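Local coordinates for 450aa long hypothetical fmu protein (Pyrococcus horikoshii, PDB 2YXL) that probably methylates cytosine in RNA at carbon 5, using S-adenosylmethionine, whose analogue sinefungin occupies the cofactor pocket here, at residues Ala267-Glu279 / Arg296-Ile309. Numbering follows the deposited sequence.
Sequences AAAPGGKTTHLAE and RMKRLKDFVKRMGI. With SFG (sinefungin), chain B.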
loop_
_atom_site.group_PDB
_atom_site.type_symbol
_atom_site.label_atom_id
_atom_site.label_comp_id
_atom_site.label_asym_id
_atom_site.label_seq_id
_atom_site.Cartn_x
_atom_site.Cartn_y
_atom_site.Cartn_z
ATOM N N ALA A 267 -14.764 3.095 -7.499
ATOM C CA ALA A 267 -14.188 2.416 -6.336
ATOM C C ALA A 267 -13.385 3.460 -5.560
ATOM O O ALA A 267 -12.247 3.777 -5.916
ATOM C CB ALA A 267 -13.313 1.254 -6.769
ATOM N N ALA A 268 -13.993 3.987 -4.498
ATOM C CA ALA A 268 -13.588 5.277 -3.927
ATOM C C ALA A 268 -12.825 5.249 -2.602
ATOM O O ALA A 268 -11.896 6.034 -2.417
ATOM C CB ALA A 268 -14.801 6.195 -3.813
ATOM N N ALA A 269 -13.228 4.369 -1.687
ATOM C CA ALA A 269 -12.663 4.337 -0.334
ATOM C C ALA A 269 -11.209 3.840 -0.309
ATOM O O ALA A 269 -10.843 2.975 -1.108
ATOM C CB ALA A 269 -13.540 3.497 0.583
ATOM N N PRO A 270 -10.375 4.368 0.615
ATOM C CA PRO A 270 -10.653 5.321 1.697
ATOM C C PRO A 270 -10.834 6.773 1.247
ATOM O O PRO A 270 -11.157 7.628 2.070
ATOM C CB PRO A 270 -9.412 5.202 2.584
ATOM C CG PRO A 270 -8.324 4.880 1.629
ATOM C CD PRO A 270 -8.953 3.967 0.609
ATOM N N GLY A 271 -10.599 7.053 -0.032
ATOM C CA GLY A 271 -10.937 8.357 -0.593
ATOM C C GLY A 271 -9.799 9.294 -0.946
ATOM O O GLY A 271 -9.992 10.510 -0.989
ATOM N N GLY A 272 -8.620 8.735 -1.210
ATOM C CA GLY A 272 -7.468 9.534 -1.620
ATOM C C GLY A 272 -7.730 10.299 -2.903
ATOM O O GLY A 272 -7.422 11.491 -3.000
ATOM N N LYS A 273 -8.315 9.617 -3.885
ATOM C CA LYS A 273 -8.560 10.221 -5.191
ATOM C C LYS A 273 -9.858 11.020 -5.262
ATOM O O LYS A 273 -9.891 12.087 -5.876
ATOM C CB LYS A 273 -8.498 9.174 -6.300
ATOM C CG LYS A 273 -7.116 8.602 -6.508
ATOM C CD LYS A 273 -7.069 7.680 -7.708
ATOM C CE LYS A 273 -5.771 6.882 -7.743
ATOM N NZ LYS A 273 -5.619 5.969 -6.573
ATOM N N THR A 274 -10.920 10.517 -4.634
ATOM C CA THR A 274 -12.206 11.229 -4.631
ATOM C C THR A 274 -12.128 12.563 -3.886
ATOM O O THR A 274 -12.789 13.527 -4.267
ATOM C CB THR A 274 -13.398 10.360 -4.118
ATOM O OG1 THR A 274 -14.467 11.210 -3.686
ATOM C CG2 THR A 274 -12.989 9.470 -2.975
ATOM N N THR A 275 -11.306 12.619 -2.844
ATOM C CA THR A 275 -11.064 13.872 -2.132
ATOM C C THR A 275 -10.209 14.838 -2.971
ATOM O O THR A 275 -10.329 16.058 -2.839
ATOM C CB THR A 275 -10.467 13.628 -0.715
ATOM O OG1 THR A 275 -10.722 14.762 0.120
ATOM C CG2 THR A 275 -8.968 13.355 -0.766
ATOM N N HIS A 276 -9.368 14.280 -3.841
ATOM C CA HIS A 276 -8.551 15.056 -4.776
ATOM C C HIS A 276 -9.398 15.605 -5.931
ATOM O O HIS A 276 -9.196 16.737 -6.372
ATOM C CB HIS A 276 -7.403 14.189 -5.304
ATOM C CG HIS A 276 -6.310 14.954 -5.988
ATOM N ND1 HIS A 276 -6.140 16.315 -5.842
ATOM C CD2 HIS A 276 -5.304 14.535 -6.793
ATOM C CE1 HIS A 276 -5.092 16.704 -6.548
ATOM N NE2 HIS A 276 -4.566 15.643 -7.132
ATOM N N LEU A 277 -10.348 14.799 -6.409
ATOM C CA LEU A 277 -11.266 15.215 -7.473
ATOM C C LEU A 277 -12.065 16.446 -7.050
ATOM O O LEU A 277 -12.280 17.358 -7.851
ATOM C CB LEU A 277 -12.219 14.077 -7.857
ATOM C CG LEU A 277 -11.689 12.790 -8.504
ATOM C CD1 LEU A 277 -12.749 11.699 -8.435
ATOM C CD2 LEU A 277 -11.241 13.002 -9.945
ATOM N N ALA A 278 -12.483 16.466 -5.785
ATOM C CA ALA A 278 -13.218 17.594 -5.209
ATOM C C ALA A 278 -12.397 18.890 -5.162
ATOM O O ALA A 278 -12.950 19.981 -5.335
ATOM C CB ALA A 278 -13.726 17.236 -3.827
ATOM N N GLU A 279 -11.090 18.765 -4.927
ATOM C CA GLU A 279 -10.171 19.907 -4.947
ATOM C C GLU A 279 -10.108 20.528 -6.336
ATOM O O GLU A 279 -10.163 21.748 -6.481
ATOM C CB GLU A 279 -8.758 19.489 -4.534
ATOM C CG GLU A 279 -8.591 19.104 -3.076
ATOM C CD GLU A 279 -7.129 18.983 -2.671
ATOM O OE1 GLU A 279 -6.345 19.926 -2.932
ATOM O OE2 GLU A 279 -6.764 17.950 -2.078
ATOM N N ARG A 296 -14.263 0.832 5.222
ATOM C CA ARG A 296 -13.377 1.700 4.450
ATOM C C ARG A 296 -14.103 2.993 4.084
ATOM O O ARG A 296 -13.485 4.055 3.973
ATOM C CB ARG A 296 -12.894 0.997 3.178
ATOM C CG ARG A 296 -12.018 -0.232 3.399
ATOM C CD ARG A 296 -10.537 0.089 3.464
ATOM N NE ARG A 296 -10.017 0.596 2.194
ATOM C CZ ARG A 296 -9.637 -0.163 1.168
ATOM N NH1 ARG A 296 -9.722 -1.486 1.237
ATOM N NH2 ARG A 296 -9.176 0.411 0.061
ATOM N N MET A 297 -15.417 2.889 3.897
ATOM C CA MET A 297 -16.256 4.032 3.545
ATOM C C MET A 297 -16.358 5.038 4.693
ATOM O O MET A 297 -16.429 6.247 4.455
ATOM C CB MET A 297 -17.651 3.568 3.110
ATOM C CG MET A 297 -18.560 4.681 2.597
ATOM S SD MET A 297 -18.053 5.359 1.004
ATOM C CE MET A 297 -18.907 4.260 -0.122
ATOM N N LYS A 298 -16.359 4.539 5.929
ATOM C CA LYS A 298 -16.421 5.410 7.108
ATOM C C LYS A 298 -15.170 6.288 7.240
ATOM O O LYS A 298 -15.230 7.369 7.829
ATOM C CB LYS A 298 -16.702 4.608 8.393
ATOM C CG LYS A 298 -15.532 3.798 8.950
ATOM C CD LYS A 298 -14.745 4.574 10.009
ATOM C CE LYS A 298 -13.401 3.917 10.316
ATOM N NZ LYS A 298 -13.543 2.603 11.009
ATOM N N ARG A 299 -14.049 5.818 6.694
ATOM C CA ARG A 299 -12.824 6.612 6.645
ATOM C C ARG A 299 -12.974 7.750 5.639
ATOM O O ARG A 299 -12.542 8.874 5.901
ATOM C CB ARG A 299 -11.609 5.747 6.296
ATOM C CG ARG A 299 -11.202 4.754 7.379
ATOM C CD ARG A 299 -9.690 4.545 7.413
ATOM N NE ARG A 299 -9.172 3.910 6.199
ATOM C CZ ARG A 299 -8.748 2.649 6.123
ATOM N NH1 ARG A 299 -8.295 2.175 4.969
ATOM N NH2 ARG A 299 -8.766 1.861 7.193
ATOM N N LEU A 300 -13.597 7.448 4.500
ATOM C CA LEU A 300 -13.884 8.445 3.467
ATOM C C LEU A 300 -14.802 9.548 3.990
ATOM O O LEU A 300 -14.570 10.725 3.718
ATOM C CB LEU A 300 -14.467 7.783 2.206
ATOM C CG LEU A 300 -15.022 8.618 1.039
ATOM C CD1 LEU A 300 -14.089 9.741 0.614
ATOM C CD2 LEU A 300 -15.330 7.730 -0.154
ATOM N N LYS A 301 -15.830 9.163 4.742
ATOM C CA LYS A 301 -16.734 10.129 5.365
ATOM C C LYS A 301 -15.998 10.996 6.389
ATOM O O LYS A 301 -16.268 12.194 6.500
ATOM C CB LYS A 301 -17.933 9.426 6.010
ATOM C CG LYS A 301 -18.924 8.835 5.015
ATOM C CD LYS A 301 -20.057 8.112 5.730
ATOM C CE LYS A 301 -20.969 7.396 4.747
ATOM N NZ LYS A 301 -22.058 6.647 5.436
ATOM N N ASP A 302 -15.066 10.386 7.122
ATOM C CA ASP A 302 -14.223 11.110 8.076
ATOM C C ASP A 302 -13.312 12.123 7.385
ATOM O O ASP A 302 -13.154 13.243 7.869
ATOM C CB ASP A 302 -13.389 10.141 8.920
ATOM C CG ASP A 302 -14.186 9.504 10.046
ATOM O OD1 ASP A 302 -13.746 8.451 10.558
ATOM O OD2 ASP A 302 -15.246 10.052 10.426
ATOM N N PHE A 303 -12.721 11.724 6.258
ATOM C CA PHE A 303 -11.871 12.613 5.464
ATOM C C PHE A 303 -12.668 13.763 4.845
ATOM O O PHE A 303 -12.285 14.926 4.977
ATOM C CB PHE A 303 -11.127 11.837 4.363
ATOM C CG PHE A 303 -9.901 11.102 4.844
ATOM C CD1 PHE A 303 -9.819 9.718 4.731
ATOM C CD2 PHE A 303 -8.824 11.792 5.393
ATOM C CE1 PHE A 303 -8.687 9.029 5.166
ATOM C CE2 PHE A 303 -7.689 11.112 5.830
ATOM C CZ PHE A 303 -7.623 9.727 5.717
ATOM N N VAL A 304 -13.778 13.428 4.187
ATOM C CA VAL A 304 -14.611 14.402 3.475
ATOM C C VAL A 304 -14.976 15.632 4.320
ATOM O O VAL A 304 -14.725 16.765 3.902
ATOM C CB VAL A 304 -15.869 13.722 2.848
ATOM C CG1 VAL A 304 -17.017 14.711 2.645
ATOM C CG2 VAL A 304 -15.503 13.059 1.530
ATOM N N LYS A 305 -15.539 15.409 5.507
ATOM C CA LYS A 305 -15.973 16.520 6.361
ATOM C C LYS A 305 -14.806 17.261 7.023
ATOM O O LYS A 305 -14.855 18.482 7.189
ATOM C CB LYS A 305 -17.034 16.068 7.384
ATOM C CG LYS A 305 -16.607 14.973 8.371
ATOM C CD LYS A 305 -16.160 15.537 9.726
ATOM C CE LYS A 305 -17.320 16.139 10.523
ATOM N NZ LYS A 305 -18.337 15.128 10.929
ATOM N N ARG A 306 -13.760 16.516 7.381
ATOM C CA ARG A 306 -12.559 17.079 7.998
ATOM C C ARG A 306 -11.777 17.945 7.007
ATOM O O ARG A 306 -11.179 18.952 7.390
ATOM C CB ARG A 306 -11.689 15.951 8.570
ATOM C CG ARG A 306 -10.309 16.354 9.087
ATOM C CD ARG A 306 -9.892 15.554 10.325
ATOM N NE ARG A 306 -10.370 14.169 10.321
ATOM C CZ ARG A 306 -9.706 13.133 9.814
ATOM N NH1 ARG A 306 -8.517 13.302 9.250
ATOM N NH2 ARG A 306 -10.239 11.919 9.868
ATOM N N MET A 307 -11.810 17.554 5.734
ATOM C CA MET A 307 -11.130 18.288 4.666
ATOM C C MET A 307 -12.020 19.357 4.020
ATOM O O MET A 307 -11.614 20.018 3.059
ATOM C CB MET A 307 -10.591 17.319 3.608
ATOM C CG MET A 307 -9.476 16.413 4.117
ATOM S SD MET A 307 -9.004 15.125 2.948
ATOM C CE MET A 307 -8.086 16.073 1.735
ATOM N N GLY A 308 -13.229 19.523 4.556
ATOM C CA GLY A 308 -14.150 20.566 4.104
ATOM C C GLY A 308 -14.841 20.298 2.778
ATOM O O GLY A 308 -15.391 21.218 2.166
ATOM N N ILE A 309 -14.810 19.044 2.332
ATOM C CA ILE A 309 -15.519 18.628 1.121
ATOM C C ILE A 309 -17.022 18.569 1.413
ATOM O O ILE A 309 -17.434 18.122 2.486
ATOM C CB ILE A 309 -15.040 17.238 0.612
ATOM C CG1 ILE A 309 -13.505 17.092 0.685
ATOM C CG2 ILE A 309 -15.602 16.942 -0.782
ATOM C CD1 ILE A 309 -12.705 18.018 -0.228
HETATM N N SFG B . -9.620 4.892 -5.187
HETATM C CA SFG B . -9.325 4.631 -3.767
HETATM C C SFG B . -8.445 5.759 -3.191
HETATM O O SFG B . -8.477 5.938 -1.956
HETATM O OXT SFG B . -7.766 6.431 -3.998
HETATM C CB SFG B . -8.654 3.252 -3.607
HETATM C CG SFG B . -9.613 2.117 -4.011
HETATM C CD SFG B . -9.017 0.719 -3.784
HETATM N NE SFG B . -7.842 0.559 -4.653
HETATM C "C5'" SFG B . -10.010 -0.409 -4.142
HETATM C "C4'" SFG B . -11.398 -0.285 -3.465
HETATM O "O4'" SFG B . -12.336 -0.937 -4.355
HETATM C "C3'" SFG B . -11.518 -1.031 -2.124
HETATM O "O3'" SFG B . -11.882 -0.092 -1.104
HETATM C "C2'" SFG B . -12.646 -2.050 -2.352
HETATM O "O2'" SFG B . -13.503 -2.142 -1.207
HETATM C "C1'" SFG B . -13.402 -1.412 -3.511
HETATM N N9 SFG B . -14.241 -2.355 -4.307
HETATM C C8 SFG B . -13.890 -3.571 -4.734
HETATM N N7 SFG B . -14.893 -4.111 -5.426
HETATM C C5 SFG B . -15.893 -3.235 -5.442
HETATM C C6 SFG B . -17.172 -3.239 -5.995
HETATM N N6 SFG B . -17.613 -4.289 -6.683
HETATM N N1 SFG B . -17.958 -2.161 -5.824
HETATM C C2 SFG B . -17.529 -1.107 -5.140
HETATM N N3 SFG B . -16.317 -1.075 -4.600
HETATM C C4 SFG B . -15.479 -2.118 -4.734
#
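L300 meets the 267-279 segment with CG anti to its backbone N (chi1 172°), which carries its two methyls under the cofactor loop, while bends at chi2 (-90°) and chi3 bring the R296 guanidinium alongside P270, near both A269 O and the sinefungin ribose. Leucine suits its place because the fork serves two sides: CD1 lies 3.6 Å from CA of G271 and meets CG2 of T274 tip to tip, while CD2 packs on CB of A268, 4.0 Å away. Glycine suits 271: a CB there would run into L300 CD1, and the positive phi would press it against the carbonyl of P270. That carbonyl O receives a CA-H...O contact from L300 CA at 3.2 Å.

P270, entered through a cis peptide, sets CD at the edge of the R296 guanidinium and CB at the edge of that of R299. R296 NH2 gives A269 O a weak, bent hydrogen bond (3.3 Å, 126°), and sinefungin O3' sits over one face of the same guanidinium. With an alanine here the guanidinium is gone, so A269 O would probably be left without this weak donor, and sinefungin O3' and P270 CD without their flat neighbour.

Farther along, T275 crosses M307 at about a right angle, OG1 3.3 Å from SD, and CB of A278 packs against CG2 of I309 at 3.6 Å. A Schellman motif with G308 at positive phi ends helix 294-306 and turns I309 inward.

At the start of helix 272-280, the amides of G271 and G272 both bind sinefungin O, the latter at 2.9 Å, while the K273 amide binds OXT. This is the glycine-rich loop after the first strand of the Rossmann-like class I methyltransferase fold, here backed by the helix that follows the next parallel strand, 286-290.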